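Side-chain contacts in alpha-/beta-galactoside alpha-2,3-sialyltransferase (Photobacterium phosphoreum, PDB 2ZWI), which probably transfers sialic acid to galactosides through an alpha-2,3 linkage and binds cytidine-5'-monophosphate, the nucleotide part of the usual donor CMP-sialic acid: residues A[119-122]-A[123-127]; A[41-44]-A[45-48]; A[26-29]-A[30-34]; A[246-249]-A[250-253]. All coordinates share one frame; numbering follows the deposited sequence. Where two conformers were deposited one is given.

Contact 1 of 4, residues A[119-122]-A[123-127]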
loop_
_atom_site.group_PDB
_atom_site.type_symbol
_atom_site.label_atom_id
_atom_site.label_comp_id
_atom_site.label_asym_id
_atom_site.label_seq_id
_atom_site.Cartn_x
_atom_site.Cartn_y
_atom_site.Cartn_z
ATOM N N ARG A 119 6.509 11.544 -3.153
ATOM C CA ARG A 119 6.710 12.017 -4.510
ATOM C C ARG A 119 5.664 13.054 -4.950
ATOM O O ARG A 119 6.015 14.058 -5.589
ATOM C CB ARG A 119 6.817 10.829 -5.466
ATOM C CG ARG A 119 8.114 10.065 -5.246
ATOM C CD ARG A 119 8.226 8.800 -6.065
ATOM N NE ARG A 119 9.463 8.081 -5.729
ATOM C CZ ARG A 119 10.247 7.495 -6.625
ATOM N NH1 ARG A 119 9.948 7.557 -7.915
ATOM N NH2 ARG A 119 11.341 6.863 -6.242
ATOM N N LEU A 120 4.400 12.839 -4.582
ATOM C CA LEU A 120 3.337 13.823 -4.853
ATOM C C LEU A 120 3.583 15.175 -4.165
ATOM O O LEU A 120 3.380 16.238 -4.768
ATOM C CB LEU A 120 1.967 13.266 -4.464
ATOM C CG LEU A 120 1.427 12.162 -5.383
ATOM C CD1 LEU A 120 0.198 11.487 -4.782
ATOM C CD2 LEU A 120 1.113 12.749 -6.738
ATOM N N TYR A 121 4.018 15.133 -2.907
ATOM C CA TYR A 121 4.357 16.359 -2.199
ATOM C C TYR A 121 5.478 17.113 -2.916
ATOM O O TYR A 121 5.368 18.312 -3.168
ATOM C CB TYR A 121 4.751 16.093 -0.745
ATOM C CG TYR A 121 5.031 17.378 -0.004
ATOM C CD1 TYR A 121 3.986 18.107 0.559
ATOM C CD2 TYR A 121 6.323 17.888 0.096
ATOM C CE1 TYR A 121 4.213 19.301 1.212
ATOM C CE2 TYR A 121 6.570 19.103 0.773
ATOM C CZ TYR A 121 5.500 19.792 1.324
ATOM O OH TYR A 121 5.696 20.985 1.990
ATOM N N ASP A 122 6.543 16.394 -3.251
ATOM C CA ASP A 122 7.692 16.977 -3.931
ATOM C C ASP A 122 7.277 17.603 -5.265
ATOM O O ASP A 122 7.629 18.742 -5.564
ATOM C CB ASP A 122 8.795 15.930 -4.123
ATOM C CG ASP A 122 9.566 15.627 -2.827
ATOM O OD1 ASP A 122 9.616 16.488 -1.929
ATOM O OD2 ASP A 122 10.141 14.520 -2.719
ATOM N N PHE A 123 6.496 16.860 -6.039
ATOM C CA PHE A 123 5.980 17.323 -7.319
ATOM C C PHE A 123 5.132 18.589 -7.163
ATOM O O PHE A 123 5.198 19.482 -8.010
ATOM C CB PHE A 123 5.185 16.199 -7.986
ATOM C CG PHE A 123 4.702 16.522 -9.371
ATOM C CD1 PHE A 123 5.496 16.240 -10.485
ATOM C CD2 PHE A 123 3.435 17.076 -9.567
ATOM C CE1 PHE A 123 5.040 16.541 -11.779
ATOM C CE2 PHE A 123 2.975 17.368 -10.847
ATOM C CZ PHE A 123 3.782 17.107 -11.956
ATOM N N SER A 124 4.345 18.659 -6.086
ATOM C CA SER A 124 3.487 19.816 -5.801
ATOM C C SER A 124 4.278 21.084 -5.475
ATOM O O SER A 124 3.733 22.180 -5.562
ATOM C CB SER A 124 2.510 19.525 -4.651
ATOM O OG SER A 124 3.123 19.714 -3.392
ATOM N N ARG A 125 5.542 20.930 -5.080
ATOM C CA ARG A 125 6.421 22.089 -4.796
ATOM C C ARG A 125 6.912 22.759 -6.076
ATOM O O ARG A 125 7.341 23.925 -6.048
ATOM C CB ARG A 125 7.651 21.682 -3.959
ATOM C CG ARG A 125 7.381 21.033 -2.583
ATOM C CD ARG A 125 6.615 21.933 -1.638
ATOM N NE ARG A 125 5.181 21.764 -1.841
ATOM C CZ ARG A 125 4.231 22.400 -1.161
ATOM N NH1 ARG A 125 4.545 23.277 -0.207
ATOM N NH2 ARG A 125 2.958 22.156 -1.443
ATOM N N LEU A 126 6.866 22.021 -7.188
ATOM C CA LEU A 126 7.313 22.532 -8.486
ATOM C C LEU A 126 6.418 23.676 -8.941
ATOM O O LEU A 126 5.222 23.664 -8.666
ATOM C CB LEU A 126 7.303 21.419 -9.538
ATOM C CG LEU A 126 8.506 20.487 -9.691
ATOM C CD1 LEU A 126 8.690 19.558 -8.511
ATOM C CD2 LEU A 126 8.332 19.679 -10.948
ATOM N N PRO A 127 6.988 24.687 -9.633
ATOM C CA PRO A 127 6.050 25.687 -10.136
ATOM C C PRO A 127 5.079 25.053 -11.139
ATOM O O PRO A 127 5.412 24.055 -11.784
ATOM C CB PRO A 127 6.954 26.741 -10.798
ATOM C CG PRO A 127 8.259 26.066 -11.023
ATOM C CD PRO A 127 8.390 25.001 -9.974
#
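Y121 and R125, one turn apart near the C-terminal end of helix 114-125, meet because of how their chains are twisted: Y121 carries its ring trans to the main-chain N (chi1 -177°), leaning toward the helix's C-terminal end, while two bends in R125 (chi2 -61°, chi3 87°) turn its guanidinium back over the Y121 ring. The guanidinium lies nearly flat over one ring face, the planes almost parallel and the centres 4.3 Å apart. The overlap is off-centre: NE of R125 sits 3.7 Å from Y121 CZ, and the cation-pi contact falls toward the hydroxyl end of the ring. NH1 of R125 comes within 3.4 Å of Y121 OH, but the angle is too poor for a hydrogen bond, as expected of groups lying face on face.

S124 fixes the rotation of the guanidinium. Its OG donates to the carbonyl O of Y121 at 2.7 Å and, in the guanidinium plane, accepts from R125 NH2 at 3.1 Å and from R125 NE at 3.3 Å. A short hydroxyl suits this place, since it can serve a main-chain carbonyl and a side-chain cation together. The backbone N of R125 bonds to D122 O at 3.1 Å and only weakly to Y121 O. Helix 350-357 also packs against Y121, and L182 touches both Y121 and R125.

Arginine can give its in-plane N-H groups to the serine while its flat face rests on the tyrosine; the ring's electrons probably help to stabilise the positive charge, alongside the hydrogen bonds to S124.

Contact 2 of 4, residues A[41-44]-A[45-48]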
loop_
_atom_site.group_PDB
_atom_site.type_symbol
_atom_site.label_atom_id
_atom_site.label_comp_id
_atom_site.label_asym_id
_atom_site.label_seq_id
_atom_site.Cartn_x
_atom_site.Cartn_y
_atom_site.Cartn_z
ATOM N N ILE A 41 1.844 -18.347 -3.463
ATOM C CA ILE A 41 0.666 -19.179 -3.253
ATOM C C ILE A 41 0.953 -20.564 -3.834
ATOM O O ILE A 41 1.041 -20.733 -5.061
ATOM C CB ILE A 41 -0.632 -18.586 -3.920
ATOM C CG1 ILE A 41 -0.846 -17.086 -3.605
ATOM C CG2 ILE A 41 -1.874 -19.424 -3.550
ATOM C CD1 ILE A 41 -0.958 -16.722 -2.115
ATOM N N ASN A 42 1.108 -21.541 -2.941
ATOM C CA ASN A 42 1.311 -22.947 -3.317
ATOM C C ASN A 42 0.052 -23.774 -3.066
ATOM O O ASN A 42 0.018 -24.973 -3.363
ATOM C CB ASN A 42 2.482 -23.563 -2.536
ATOM C CG ASN A 42 3.657 -22.610 -2.380
ATOM O OD1 ASN A 42 3.897 -22.082 -1.290
ATOM N ND2 ASN A 42 4.395 -22.385 -3.466
ATOM N N ASP A 43 -0.971 -23.133 -2.503
ATOM C CA ASP A 43 -2.241 -23.792 -2.204
ATOM C C ASP A 43 -3.062 -23.984 -3.476
ATOM O O ASP A 43 -3.699 -23.049 -3.968
ATOM C CB ASP A 43 -3.030 -22.990 -1.160
ATOM C CG ASP A 43 -4.361 -23.639 -0.791
ATOM O OD1 ASP A 43 -4.752 -24.655 -1.411
ATOM O OD2 ASP A 43 -5.028 -23.119 0.123
ATOM N N GLU A 44 -3.070 -25.208 -3.988
ATOM C CA GLU A 44 -3.701 -25.491 -5.270
ATOM C C GLU A 44 -5.220 -25.453 -5.252
ATOM O O GLU A 44 -5.842 -25.070 -6.238
ATOM C CB GLU A 44 -3.193 -26.805 -5.849
ATOM C CG GLU A 44 -1.789 -26.689 -6.386
ATOM C CD GLU A 44 -1.687 -25.732 -7.562
ATOM O OE1 GLU A 44 -2.548 -25.813 -8.471
ATOM O OE2 GLU A 44 -0.748 -24.898 -7.570
ATOM N N THR A 45 -5.805 -25.848 -4.129
ATOM C CA THR A 45 -7.246 -25.746 -3.906
ATOM C C THR A 45 -7.690 -24.278 -3.941
ATOM O O THR A 45 -8.673 -23.938 -4.612
ATOM C CB THR A 45 -7.637 -26.399 -2.565
ATOM O OG1 THR A 45 -7.043 -27.699 -2.500
ATOM C CG2 THR A 45 -9.145 -26.530 -2.438
ATOM N N LEU A 46 -6.951 -23.424 -3.228
ATOM C CA LEU A 46 -7.164 -21.981 -3.262
ATOM C C LEU A 46 -7.059 -21.473 -4.703
ATOM O O LEU A 46 -7.966 -20.812 -5.189
ATOM C CB LEU A 46 -6.155 -21.256 -2.346
ATOM C CG LEU A 46 -6.196 -19.732 -2.182
ATOM C CD1 LEU A 46 -7.453 -19.275 -1.455
ATOM C CD2 LEU A 46 -4.962 -19.281 -1.430
ATOM N N LEU A 47 -5.965 -21.810 -5.384
ATOM C CA LEU A 47 -5.738 -21.340 -6.752
ATOM C C LEU A 47 -6.841 -21.811 -7.710
ATOM O O LEU A 47 -7.323 -21.038 -8.532
ATOM C CB LEU A 47 -4.331 -21.713 -7.260
ATOM C CG LEU A 47 -3.151 -20.926 -6.660
ATOM C CD1 LEU A 47 -1.792 -21.542 -7.027
ATOM C CD2 LEU A 47 -3.183 -19.426 -7.042
ATOM N N GLU A 48 -7.268 -23.062 -7.567
ATOM C CA GLU A 48 -8.347 -23.591 -8.408
ATOM C C GLU A 48 -9.695 -22.895 -8.166
ATOM O O GLU A 48 -10.492 -22.741 -9.093
ATOM C CB GLU A 48 -8.465 -25.115 -8.262
ATOM C CG GLU A 48 -7.462 -25.888 -9.125
ATOM C CD GLU A 48 -7.315 -27.362 -8.723
ATOM O OE1 GLU A 48 -6.263 -27.956 -9.077
ATOM O OE2 GLU A 48 -8.225 -27.913 -8.045
#
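Apolar packing joins I41 to L46 and L47, the two leucines that follow in the first turn of helix 44-50. The gamma-methyl of I41 does the touching: CG2 reaches CD2 of L46 at 3.7 Å and lies equally near CG of L47. The beta-branch suits this place, for it holds that methyl close to the backbone while CG1 extends elsewhere. F217 of helix 208-218 covers I41 and L46, and F54 of strand 52-54 covers I41 and L47, so the cluster belongs to the interior.

Hydrogen bonds start the helix. D43 swings its carboxylate trans to the main-chain N (chi1 -179°), and OD1 accepts from L46 N at 3.1 Å. The N-H points almost straight at the oxygen (177°) but arrives from above the carboxylate plane. The other oxygen, OD2, rests 3.3 Å from CB of L46, whose side chain crosses that of D43 at about a right angle. The D43 carbonyl accepts from L47 N at 2.9 Å, the first regular helical bond.

Two acidic side chains lie near each other on the outer side. OE1 of E44 and OE1 of E48 stand 4.3 Å apart, like charges that probably repel, although acidic groups at a helix's N-terminal end generally gain from its dipole. OE2 of E44 also skirts CD1 of L47 at 3.6 Å.

An aspartate N-cap, with an isoleucine two residues earlier packing onto the first turn, is a classic way to begin an alpha-helix.

Contact 3 of 4, residues A[26-29]-A[30-34]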
loop_
_atom_site.group_PDB
_atom_site.type_symbol
_atom_site.label_atom_id
_atom_site.label_comp_id
_atom_site.label_asym_id
_atom_site.label_seq_id
_atom_site.Cartn_x
_atom_site.Cartn_y
_atom_site.Cartn_z
ATOM N N GLU A 26 -15.017 -9.676 -6.339
ATOM C CA GLU A 26 -15.554 -9.838 -7.690
ATOM C C GLU A 26 -15.971 -11.260 -8.029
ATOM O O GLU A 26 -16.898 -11.444 -8.807
ATOM C CB GLU A 26 -14.561 -9.329 -8.724
ATOM C CG GLU A 26 -14.545 -7.825 -8.817
ATOM C CD GLU A 26 -13.285 -7.295 -9.461
ATOM O OE1 GLU A 26 -12.868 -6.181 -9.091
ATOM O OE2 GLU A 26 -12.709 -7.982 -10.329
ATOM N N ASN A 27 -15.277 -12.254 -7.471
ATOM C CA ASN A 27 -15.593 -13.670 -7.717
ATOM C C ASN A 27 -15.771 -13.960 -9.224
ATOM O O ASN A 27 -16.753 -14.567 -9.654
ATOM C CB ASN A 27 -16.833 -14.081 -6.896
ATOM C CG ASN A 27 -17.019 -15.600 -6.798
ATOM O OD1 ASN A 27 -18.154 -16.088 -6.820
ATOM N ND2 ASN A 27 -15.919 -16.343 -6.680
ATOM N N SER A 28 -14.819 -13.496 -10.028
ATOM C CA SER A 28 -14.892 -13.704 -11.466
ATOM C C SER A 28 -14.329 -15.078 -11.784
ATOM O O SER A 28 -13.536 -15.613 -11.018
ATOM C CB SER A 28 -14.100 -12.630 -12.203
ATOM O OG SER A 28 -12.791 -13.091 -12.501
ATOM N N ASN A 29 -14.741 -15.650 -12.912
ATOM C CA ASN A 29 -14.146 -16.907 -13.379
ATOM C C ASN A 29 -13.126 -16.732 -14.509
ATOM O O ASN A 29 -12.726 -17.705 -15.146
ATOM C CB ASN A 29 -15.239 -17.886 -13.801
ATOM C CG ASN A 29 -16.235 -17.259 -14.742
ATOM O OD1 ASN A 29 -15.861 -16.521 -15.671
ATOM N ND2 ASN A 29 -17.522 -17.536 -14.511
ATOM N N ASN A 30 -12.692 -15.500 -14.755
ATOM C CA ASN A 30 -11.601 -15.278 -15.707
ATOM C C ASN A 30 -10.332 -15.961 -15.219
ATOM O O ASN A 30 -10.098 -16.031 -14.008
ATOM C CB ASN A 30 -11.309 -13.790 -15.876
ATOM C CG ASN A 30 -12.483 -13.027 -16.422
ATOM O OD1 ASN A 30 -13.154 -13.482 -17.344
ATOM N ND2 ASN A 30 -12.738 -11.857 -15.858
ATOM N N LYS A 31 -9.524 -16.455 -16.158
ATOM C CA LYS A 31 -8.218 -17.012 -15.821
ATOM C C LYS A 31 -7.364 -15.906 -15.208
ATOM O O LYS A 31 -7.370 -14.770 -15.687
ATOM C CB LYS A 31 -7.535 -17.614 -17.057
ATOM C CG LYS A 31 -6.143 -18.224 -16.795
ATOM C CD LYS A 31 -6.234 -19.576 -16.084
ATOM C CE LYS A 31 -4.860 -20.122 -15.714
ATOM N NZ LYS A 31 -4.123 -19.225 -14.778
ATOM N N LYS A 32 -6.655 -16.236 -14.132
ATOM C CA LYS A 32 -5.809 -15.254 -13.450
ATOM C C LYS A 32 -4.357 -15.726 -13.419
ATOM O O LYS A 32 -4.086 -16.897 -13.135
ATOM C CB LYS A 32 -6.326 -15.009 -12.032
ATOM C CG LYS A 32 -7.753 -14.457 -12.002
ATOM C CD LYS A 32 -8.316 -14.410 -10.603
ATOM C CE LYS A 32 -9.814 -14.095 -10.623
ATOM N NZ LYS A 32 -10.632 -15.199 -11.218
ATOM N N LEU A 33 -3.444 -14.816 -13.741
ATOM C CA LEU A 33 -1.999 -15.057 -13.668
ATOM C C LEU A 33 -1.419 -14.153 -12.577
ATOM O O LEU A 33 -1.561 -12.925 -12.642
ATOM C CB LEU A 33 -1.337 -14.770 -15.019
ATOM C CG LEU A 33 -1.977 -15.417 -16.256
ATOM C CD1 LEU A 33 -1.247 -14.997 -17.505
ATOM C CD2 LEU A 33 -2.008 -16.936 -16.142
ATOM N N ILE A 34 -0.788 -14.761 -11.577
ATOM C CA ILE A 34 -0.442 -14.063 -10.342
ATOM C C ILE A 34 1.057 -14.173 -10.013
ATOM O O ILE A 34 1.643 -15.263 -10.074
ATOM C CB ILE A 34 -1.273 -14.603 -9.145
ATOM C CG1 ILE A 34 -2.786 -14.493 -9.417
ATOM C CG2 ILE A 34 -0.922 -13.868 -7.868
ATOM C CD1 ILE A 34 -3.643 -15.205 -8.375
#
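S28 and K32 face each other across the tight link between helix 14-26 and strand 31-36, an alpha-to-beta connection in the N-terminal Rossmann-like domain of this GT-B protein. The lysine chain runs extended back from the strand toward the loop and turns at its last torsion (chi4 68°), which brings the ammonium over the turn. There NZ of K32 meets the backbone O of S28 at 2.9 Å from above the carbonyl plane, and the backbone O of N30 at 3.0 Å within that carbonyl's plane. The hydroxyl of S28 lies beside the same ammonium, with OG 3.3 Å from K32 NZ in a weak bond.

Lysine suits this place: its long chain spans the gap, and its three N-H groups can be shared among several carbonyls. I50 O is a further partner of NZ, so the cation joins this turn to the last residue of helix 44-50.

The side chains of S28 and N30 approach without bonding each other, OG of S28 standing 3.6 Å from ND2 of N30, and both reach the carboxylate of E6 on the adjacent strand 3-10, each with a hydrogen bond. A small hydroxyl and an amide can therefore share one acidic group. The compact serine also turns back on its own loop: N30 N reaches S28 OG at 3.3 Å, a weak bond bent to 144°.

Contact 4 of 4, residues A[246-249]-A[250-253]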
loop_
_atom_site.group_PDB
_atom_site.type_symbol
_atom_site.label_atom_id
_atom_site.label_comp_id
_atom_site.label_asym_id
_atom_site.label_seq_id
_atom_site.Cartn_x
_atom_site.Cartn_y
_atom_site.Cartn_z
ATOM N N THR A 246 15.492 3.620 9.954
ATOM C CA THR A 246 14.805 4.819 10.458
ATOM C C THR A 246 15.136 5.105 11.923
ATOM O O THR A 246 15.340 6.270 12.299
ATOM C CB THR A 246 13.274 4.701 10.301
ATOM O OG1 THR A 246 12.936 4.632 8.910
ATOM C CG2 THR A 246 12.564 5.891 10.914
ATOM N N ALA A 247 15.178 4.056 12.746
ATOM C CA ALA A 247 15.402 4.221 14.196
ATOM C C ALA A 247 16.098 3.024 14.849
ATOM O O ALA A 247 16.061 1.902 14.340
ATOM C CB ALA A 247 14.078 4.533 14.926
ATOM N N THR A 248 16.733 3.269 15.986
ATOM C CA THR A 248 17.333 2.185 16.750
ATOM C C THR A 248 16.276 1.621 17.692
ATOM O O THR A 248 15.227 2.237 17.877
ATOM C CB THR A 248 18.528 2.678 17.569
ATOM O OG1 THR A 248 18.068 3.613 18.544
ATOM C CG2 THR A 248 19.576 3.352 16.655
ATOM N N ALA A 249 16.558 0.464 18.294
ATOM C CA ALA A 249 15.654 -0.100 19.282
ATOM C C ALA A 249 15.577 0.810 20.524
ATOM O O ALA A 249 14.490 1.106 21.014
ATOM C CB ALA A 249 16.075 -1.512 19.648
ATOM N N GLU A 250 16.738 1.267 21.004
ATOM C CA GLU A 250 16.810 2.204 22.133
ATOM C C GLU A 250 15.919 3.434 21.934
ATOM O O GLU A 250 15.225 3.858 22.858
ATOM C CB GLU A 250 18.264 2.648 22.374
ATOM C CG GLU A 250 18.471 3.491 23.638
ATOM C CD GLU A 250 19.894 4.034 23.773
ATOM O OE1 GLU A 250 20.323 4.323 24.922
ATOM O OE2 GLU A 250 20.582 4.171 22.730
ATOM N N GLN A 251 15.928 4.008 20.731
ATOM C CA GLN A 251 15.149 5.232 20.479
ATOM C C GLN A 251 13.648 4.960 20.574
ATOM O O GLN A 251 12.902 5.757 21.145
ATOM C CB GLN A 251 15.516 5.849 19.140
ATOM C CG GLN A 251 16.898 6.527 19.122
ATOM C CD GLN A 251 17.382 6.815 17.711
ATOM O OE1 GLN A 251 18.347 7.557 17.516
ATOM N NE2 GLN A 251 16.715 6.232 16.717
ATOM N N GLN A 252 13.221 3.809 20.052
ATOM C CA GLN A 252 11.832 3.370 20.182
ATOM C C GLN A 252 11.429 3.013 21.632
ATOM O O GLN A 252 10.310 3.310 22.055
ATOM C CB GLN A 252 11.546 2.227 19.205
ATOM C CG GLN A 252 11.561 2.723 17.748
ATOM C CD GLN A 252 11.538 1.617 16.730
ATOM O OE1 GLN A 252 10.475 1.131 16.349
ATOM N NE2 GLN A 252 12.717 1.230 16.254
ATOM N N ILE A 253 12.342 2.390 22.374
ATOM C CA ILE A 253 12.148 2.129 23.813
ATOM C C ILE A 253 11.971 3.443 24.564
ATOM O O ILE A 253 11.073 3.569 25.407
ATOM C CB ILE A 253 13.334 1.316 24.419
ATOM C CG1 ILE A 253 13.289 -0.143 23.955
ATOM C CG2 ILE A 253 13.317 1.344 25.957
ATOM C CD1 ILE A 253 14.670 -0.836 23.978
HETATM O O HOH W 1 19.933 4.799 19.847
#
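The carbonyl O of T248 is gripped twice by Q252: its NE2 donates at 3.2 Å, from well above the carbonyl plane, and its backbone N gives a longer, weak bond at 3.4 Å. The side chain of Q252 runs extended beyond CG, which carries the amide back along the start of the helix to T248 and past CB of A247, which is 3.8 Å from Q252 NE2. The other end of the amide is held too, as OE1 accepts from T242 N, so both halves of the glutamine are used.

T248 caps the helix. With OG1 set between its backbone N and carbonyl carbon (chi1 64°), the hydroxyl accepts from Q251 N at 3.1 Å. A water 2.6 Å from T248 OG1 donates in turn to OE2 of E250. A249 O accepts from I253 N at 2.8 Å, a regular helical bond, shorter than the weak one a residue earlier. Alanine fits at 249, where its methyl lies against Q289 and I290 of helix 287-294.

Threonine at the N-cap of helix 249-259 is a standard helix start. The helix follows strand 236-240 after a loop in the C-terminal domain, and the nearest side-chain atoms of Q252 lie about 3 Å from G241, a residue of the CMP site.

In the fold
Along the chain the order is contact 3, contact 2, contact 1, contact 4. Contacts 3 and 2 are neighbours, centres 13 Å apart and nearest atoms about 4 Å: strand 31-36 leads through a loop into helix 44-50, at one margin of the seven-stranded parallel sheet. Contact 1 belongs to the same N-terminal half, after strand 104-110, but lies on the far side of the chain's centre, about 43 Å from contact 2, centre to centre. Contact 4 stands in the other half, beside the six-stranded sheet, its centre about 30 Å from that of contact 1 and 43 Å from that of contact 3. The four thus sample both halves of a GT-B fold, with bound CMP between them, and contact 4 lies nearest to the nucleotide.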